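Local coordinates for protein DNA-dependent metalloprotease WSS1 homolog 2 (Schizosaccharomyces pombe, PDB 5JIG) that probably cleaves proteins bound or crosslinked to DNA, as a DNA-dependent zinc metalloendopeptidase in the repair of DNA-protein crosslinks, at residues S2-N7 with R41-L46; E8-D13 with L46-D51. All blocks are in the same frame, centred on the assembly; numbering follows the deposited sequence. Where two conformers were deposited one is given.

Interaction 1: S2-N7 with R41-L46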
loop_
_atom_site.group_PDB
_atom_site.type_symbol
_atom_site.label_atom_id
_atom_site.label_comp_id
_atom_site.label_asym_id
_atom_site.label_seq_id
_atom_site.Cartn_x
_atom_site.Cartn_y
_atom_site.Cartn_z
ATOM N N SER A 2 -0.651 4.355 -16.592
ATOM C CA SER A 2 -1.822 3.585 -16.261
ATOM C C SER A 2 -2.832 4.294 -15.350
ATOM O O SER A 2 -2.414 5.014 -14.462
ATOM C CB SER A 2 -1.283 2.380 -15.432
ATOM O OG SER A 2 -2.260 1.612 -15.114
ATOM N N ILE A 3 -4.126 4.026 -15.499
ATOM C CA ILE A 3 -5.118 4.492 -14.562
ATOM C C ILE A 3 -5.118 3.673 -13.272
ATOM O O ILE A 3 -5.789 4.058 -12.297
ATOM C CB ILE A 3 -6.561 4.473 -15.139
ATOM C CG1 ILE A 3 -7.082 3.082 -15.425
ATOM C CG2 ILE A 3 -6.624 5.383 -16.342
ATOM C CD1 ILE A 3 -8.513 3.026 -15.897
ATOM N N TYR A 4 -4.409 2.526 -13.265
ATOM C CA TYR A 4 -4.405 1.628 -12.142
ATOM C C TYR A 4 -3.283 2.033 -11.186
ATOM O O TYR A 4 -2.193 1.456 -11.180
ATOM C CB TYR A 4 -4.293 0.166 -12.621
ATOM C CG TYR A 4 -5.416 -0.167 -13.601
ATOM C CD1 TYR A 4 -5.147 -0.660 -14.853
ATOM C CD2 TYR A 4 -6.739 -0.039 -13.204
ATOM C CE1 TYR A 4 -6.171 -0.961 -15.761
ATOM C CE2 TYR A 4 -7.755 -0.337 -14.101
ATOM C CZ TYR A 4 -7.470 -0.809 -15.332
ATOM O OH TYR A 4 -8.516 -1.118 -16.196
ATOM N N THR A 5 -3.605 3.015 -10.384
ATOM C CA THR A 5 -2.657 3.644 -9.478
ATOM C C THR A 5 -3.423 4.238 -8.291
ATOM O O THR A 5 -4.618 4.061 -8.149
ATOM C CB THR A 5 -1.837 4.684 -10.256
ATOM O OG1 THR A 5 -0.724 5.088 -9.436
ATOM C CG2 THR A 5 -2.664 5.872 -10.687
ATOM N N PHE A 6 -2.669 4.960 -7.446
ATOM C CA PHE A 6 -3.210 5.727 -6.323
ATOM C C PHE A 6 -3.332 7.190 -6.809
ATOM O O PHE A 6 -2.329 7.791 -7.144
ATOM C CB PHE A 6 -2.285 5.653 -5.125
ATOM C CG PHE A 6 -2.052 4.242 -4.649
ATOM C CD1 PHE A 6 -0.930 3.563 -5.054
ATOM C CD2 PHE A 6 -2.973 3.588 -3.875
ATOM C CE1 PHE A 6 -0.712 2.245 -4.651
ATOM C CE2 PHE A 6 -2.757 2.281 -3.453
ATOM C CZ PHE A 6 -1.640 1.602 -3.875
ATOM N N ASN A 7 -4.541 7.720 -6.867
ATOM C CA ASN A 7 -4.720 8.997 -7.511
ATOM C C ASN A 7 -4.217 10.187 -6.697
ATOM O O ASN A 7 -3.852 11.190 -7.284
ATOM C CB ASN A 7 -6.187 9.225 -7.883
ATOM C CG ASN A 7 -6.661 8.333 -8.995
ATOM O OD1 ASN A 7 -5.878 7.836 -9.790
ATOM N ND2 ASN A 7 -7.984 8.116 -9.027
ATOM N N ARG A 41 -6.423 -4.674 -12.169
ATOM C CA ARG A 41 -7.251 -3.514 -12.587
ATOM C C ARG A 41 -7.794 -2.740 -11.391
ATOM O O ARG A 41 -8.975 -2.516 -11.270
ATOM C CB ARG A 41 -8.306 -3.948 -13.577
ATOM C CG ARG A 41 -7.740 -4.445 -14.852
ATOM C CD ARG A 41 -8.726 -4.947 -15.877
ATOM N NE ARG A 41 -9.787 -4.027 -16.154
ATOM C CZ ARG A 41 -11.063 -4.140 -15.769
ATOM N NH1 ARG A 41 -11.923 -3.198 -16.150
ATOM N NH2 ARG A 41 -11.495 -5.147 -14.994
ATOM N N TRP A 42 -6.891 -2.296 -10.520
ATOM C CA TRP A 42 -7.247 -1.516 -9.332
ATOM C C TRP A 42 -6.821 -0.094 -9.465
ATOM O O TRP A 42 -5.647 0.220 -9.705
ATOM C CB TRP A 42 -6.567 -2.122 -8.113
ATOM C CG TRP A 42 -7.118 -3.418 -7.686
ATOM C CD1 TRP A 42 -8.391 -3.841 -7.826
ATOM C CD2 TRP A 42 -6.419 -4.472 -7.062
ATOM N NE1 TRP A 42 -8.538 -5.116 -7.291
ATOM C CE2 TRP A 42 -7.329 -5.504 -6.811
ATOM C CE3 TRP A 42 -5.070 -4.661 -6.695
ATOM C CZ2 TRP A 42 -6.939 -6.727 -6.213
ATOM C CZ3 TRP A 42 -4.706 -5.868 -6.127
ATOM C CH2 TRP A 42 -5.639 -6.826 -5.838
ATOM N N THR A 43 -7.817 0.818 -9.290
ATOM C CA THR A 43 -7.599 2.231 -9.099
ATOM C C THR A 43 -8.021 2.586 -7.703
ATOM O O THR A 43 -9.144 2.257 -7.282
ATOM C CB THR A 43 -8.398 3.064 -10.092
ATOM O OG1 THR A 43 -8.059 2.718 -11.449
ATOM C CG2 THR A 43 -8.247 4.524 -9.804
ATOM N N VAL A 44 -7.129 3.162 -6.926
ATOM C CA VAL A 44 -7.409 3.535 -5.524
ATOM C C VAL A 44 -7.340 5.056 -5.454
ATOM O O VAL A 44 -6.288 5.668 -5.662
ATOM C CB VAL A 44 -6.395 2.863 -4.578
ATOM C CG1 VAL A 44 -6.559 3.379 -3.164
ATOM C CG2 VAL A 44 -6.567 1.357 -4.639
ATOM N N PRO A 45 -8.469 5.707 -5.155
ATOM C CA PRO A 45 -8.449 7.177 -5.184
ATOM C C PRO A 45 -7.465 7.836 -4.224
ATOM O O PRO A 45 -6.888 8.876 -4.554
ATOM C CB PRO A 45 -9.905 7.554 -4.838
ATOM C CG PRO A 45 -10.699 6.433 -5.444
ATOM C CD PRO A 45 -9.858 5.185 -5.184
ATOM N N LEU A 46 -7.294 7.253 -3.043
ATOM C CA LEU A 46 -6.503 7.895 -2.019
ATOM C C LEU A 46 -5.650 6.889 -1.286
ATOM O O LEU A 46 -6.158 5.826 -0.843
ATOM C CB LEU A 46 -7.441 8.581 -1.006
ATOM C CG LEU A 46 -6.814 9.383 0.141
ATOM C CD1 LEU A 46 -5.895 10.464 -0.348
ATOM C CD2 LEU A 46 -7.908 9.940 1.044
#
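The ring of Tyr-4 packs against the backbone and aliphatic stem of Arg-41. A CH-pi contact puts Arg-41 CA over one face, 3.6 Å from the ring centroid and displaced toward the rim, while Ile-3 CG1 covers the centre of the opposite face. The side chains of Tyr-4 and Arg-41 run side by side in the same direction, with ring and guanidinium planes 77° apart. Nearer the core, Phe-6 and Val-44 also lie alongside each other, Phe-6 CD2 reaching Val-44 CB at 3.6 Å; Met-37 of helix 31-40 touches both, and Ile-33 touches Phe-6.

Hydrogen bonds pin the backbones. Val-44 N donates to Thr-5 O (2.9 Å, nearly straight at 169°), and Val-44 O accepts from Asn-7 N at 3.0 Å, so Val-44 bridges the two residues flanking Phe-6. Thr-43 adds a side-chain bond, its OG1 donating to Ile-3 O (2.8 Å) from well above the carbonyl plane. Ser-2 OG accepts from Tyr-4 N in an ST turn and also bonds Asp-38.

Phe-6 and Val-44 form a parallel beta bridge between two strands joined through helices 17-29 and 31-40, a beta-alpha-alpha-beta connection of the WLM protease domain.

Interaction 2: E8-D13 with L46-D51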
loop_
_atom_site.group_PDB
_atom_site.type_symbol
_atom_site.label_atom_id
_atom_site.label_comp_id
_atom_site.label_asym_id
_atom_site.label_seq_id
_atom_site.Cartn_x
_atom_site.Cartn_y
_atom_site.Cartn_z
ATOM N N GLU A 8 -4.216 10.067 -5.378
ATOM C CA GLU A 8 -3.779 11.117 -4.484
ATOM C C GLU A 8 -3.124 10.489 -3.279
ATOM O O GLU A 8 -3.526 9.430 -2.816
ATOM C CB GLU A 8 -4.973 11.973 -4.027
ATOM C CG GLU A 8 -4.570 13.147 -3.175
ATOM C CD GLU A 8 -5.710 14.077 -2.777
ATOM O OE1 GLU A 8 -5.481 15.016 -2.013
ATOM O OE2 GLU A 8 -6.876 13.839 -3.179
ATOM N N LEU A 9 -2.067 11.159 -2.809
ATOM C CA LEU A 9 -1.308 10.800 -1.621
ATOM C C LEU A 9 -1.559 11.851 -0.559
ATOM O O LEU A 9 -1.548 13.048 -0.843
ATOM C CB LEU A 9 0.185 10.733 -1.925
ATOM C CG LEU A 9 0.576 9.869 -3.107
ATOM C CD1 LEU A 9 2.057 9.906 -3.253
ATOM C CD2 LEU A 9 0.077 8.439 -2.970
ATOM N N VAL A 10 -1.685 11.414 0.691
ATOM C CA VAL A 10 -1.854 12.315 1.842
ATOM C C VAL A 10 -0.979 11.863 2.985
ATOM O O VAL A 10 -0.944 10.677 3.288
ATOM C CB VAL A 10 -3.332 12.393 2.307
ATOM C CG1 VAL A 10 -3.487 13.073 3.678
ATOM C CG2 VAL A 10 -4.177 13.188 1.310
ATOM N N VAL A 11 -0.273 12.810 3.603
ATOM C CA VAL A 11 0.539 12.533 4.774
ATOM C C VAL A 11 0.069 13.407 5.910
ATOM O O VAL A 11 -0.641 14.427 5.769
ATOM C CB VAL A 11 2.038 12.759 4.513
ATOM C CG1 VAL A 11 2.514 11.766 3.497
ATOM C CG2 VAL A 11 2.327 14.205 4.122
ATOM N N LEU A 12 0.454 12.978 7.120
ATOM C CA LEU A 12 0.084 13.670 8.346
ATOM C C LEU A 12 1.015 14.803 8.666
ATOM O O LEU A 12 2.123 14.914 8.199
ATOM C CB LEU A 12 0.005 12.655 9.431
ATOM C CG LEU A 12 -1.077 11.593 9.085
ATOM C CD1 LEU A 12 -1.157 10.645 10.174
ATOM C CD2 LEU A 12 -2.517 12.155 8.857
ATOM N N ASP A 13 0.526 15.651 9.585
ATOM C CA ASP A 13 1.251 16.810 10.043
ATOM C C ASP A 13 2.180 16.471 11.183
ATOM O O ASP A 13 1.935 16.854 12.337
ATOM C CB ASP A 13 0.282 17.884 10.424
ATOM C CG ASP A 13 0.909 19.191 10.735
ATOM O OD1 ASP A 13 0.250 20.038 11.457
ATOM O OD2 ASP A 13 2.041 19.418 10.223
ATOM N N LEU A 46 -7.294 7.253 -3.043
ATOM C CA LEU A 46 -6.503 7.895 -2.019
ATOM C C LEU A 46 -5.650 6.889 -1.286
ATOM O O LEU A 46 -6.158 5.826 -0.843
ATOM C CB LEU A 46 -7.441 8.581 -1.006
ATOM C CG LEU A 46 -6.814 9.383 0.141
ATOM C CD1 LEU A 46 -5.895 10.464 -0.348
ATOM C CD2 LEU A 46 -7.908 9.940 1.044
ATOM N N LEU A 47 -4.362 7.197 -1.110
ATOM C CA LEU A 47 -3.435 6.435 -0.280
ATOM C C LEU A 47 -2.928 7.423 0.759
ATOM O O LEU A 47 -2.341 8.479 0.409
ATOM C CB LEU A 47 -2.267 5.905 -1.090
ATOM C CG LEU A 47 -1.191 5.135 -0.327
ATOM C CD1 LEU A 47 -1.777 3.878 0.310
ATOM C CD2 LEU A 47 -0.035 4.788 -1.229
ATOM N N SER A 48 -3.160 7.154 2.043
ATOM C CA SER A 48 -2.789 8.051 3.127
ATOM C C SER A 48 -1.894 7.360 4.136
ATOM O O SER A 48 -1.922 6.143 4.323
ATOM C CB SER A 48 -3.982 8.555 3.916
ATOM O OG SER A 48 -4.929 9.304 3.108
ATOM N N GLU A 49 -1.155 8.196 4.840
ATOM C CA GLU A 49 -0.450 7.767 6.051
ATOM C C GLU A 49 -1.413 7.663 7.184
ATOM O O GLU A 49 -2.181 8.583 7.485
ATOM C CB GLU A 49 0.577 8.863 6.378
ATOM C CG GLU A 49 1.364 8.529 7.617
ATOM C CD GLU A 49 2.374 9.603 8.020
ATOM O OE1 GLU A 49 3.210 9.280 8.875
ATOM O OE2 GLU A 49 2.291 10.723 7.452
ATOM N N MET A 50 -1.384 6.503 7.856
ATOM C CA MET A 50 -2.163 6.182 8.987
ATOM C C MET A 50 -1.510 6.830 10.224
ATOM O O MET A 50 -0.286 6.822 10.397
ATOM C CB MET A 50 -2.219 4.678 9.173
ATOM C CG MET A 50 -3.189 4.086 10.112
ATOM S SD MET A 50 -3.130 2.264 9.945
ATOM C CE MET A 50 -4.161 1.845 11.362
ATOM N N ASP A 51 -2.322 7.337 11.127
ATOM C CA ASP A 51 -1.792 7.982 12.326
ATOM C C ASP A 51 -0.986 6.935 13.102
ATOM O O ASP A 51 -1.466 5.813 13.313
ATOM C CB ASP A 51 -2.908 8.650 13.055
ATOM C CG ASP A 51 -2.406 9.577 14.232
ATOM O OD1 ASP A 51 -3.223 9.841 15.100
ATOM O OD2 ASP A 51 -1.276 10.002 14.370
HETATM O O HOH W 1 3.913 12.796 7.929
#
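Leu-12 and Glu-49 meet at one end of this contact. The Glu-49 chain is extended, with CG anti to the backbone N (chi1 180°), and its OE2 accepts from Leu-12 N at 2.9 Å, almost straight at 171° but on the anti side and 33° out of the carboxylate plane. The Leu-12 side chain lies across Glu-49: CB meets OE2, while CD1 comes within 3.5 Å of Glu-49 O and also reaches Asp-51 CA.

The tightly packed part centres on the buried Leu-47 and Glu-49. Three backbone bonds zigzag there in parallel register: Leu-47 N to Glu-8 O, Val-10 N to Leu-47 O at 3.0 Å, and Glu-49 N to Val-10 O. The axes of strands 8-10 and 46-50 approach to 4.8 Å. Leu-9 and Leu-47 lie side by side on one face, CD2 of Leu-9 at 3.9 Å from CB of Leu-47, and Glu-25 and Arg-28 of helix 17-29 also touch Leu-9.

The face with Glu-8 and Val-10 is more open to solvent. Val-10 CG2 touches Leu-46 CD1 at 3.6 Å, and the extended Glu-8 chain has its CB and CG beside that same methyl while the residue remains exposed. Water also reaches the Leu-12/Glu-49 end, where one molecule donates to both Leu-12 O (2.8 Å) and Glu-49 OE2.

Glu-49 thus divides its carboxylate: OE2 takes the amide and the water, and OE1 forms a salt bridge with Arg-78. These donors would probably stabilise its negative charge, and the carboxylate carries the strand pairing on beyond the last backbone bond.

How the interactions relate
Interactions 1 and 2 are successive parts of one parallel pairing between strands 6-10 and 44-50, their centres about 15 Å apart. Along the chain the segments alternate, 2-7 and 8-13 first, then 41-46 and 46-51, with helices 17-29 and 31-40 between. Leu-46 belongs to both contacts, and Phe-6 CD2 packs on Leu-47 CB (3.7 Å) where they join. Strand 6-10 is outermost within the chain, whereas 44-50 also pairs with 72-76. The inner strand comes near the metal-bearing helix 88-100 without lining the site: Met-50's side chain is about 10 Å from the bound nickel. Together the contacts join the amino-terminal strand to the sheet of the protease domain.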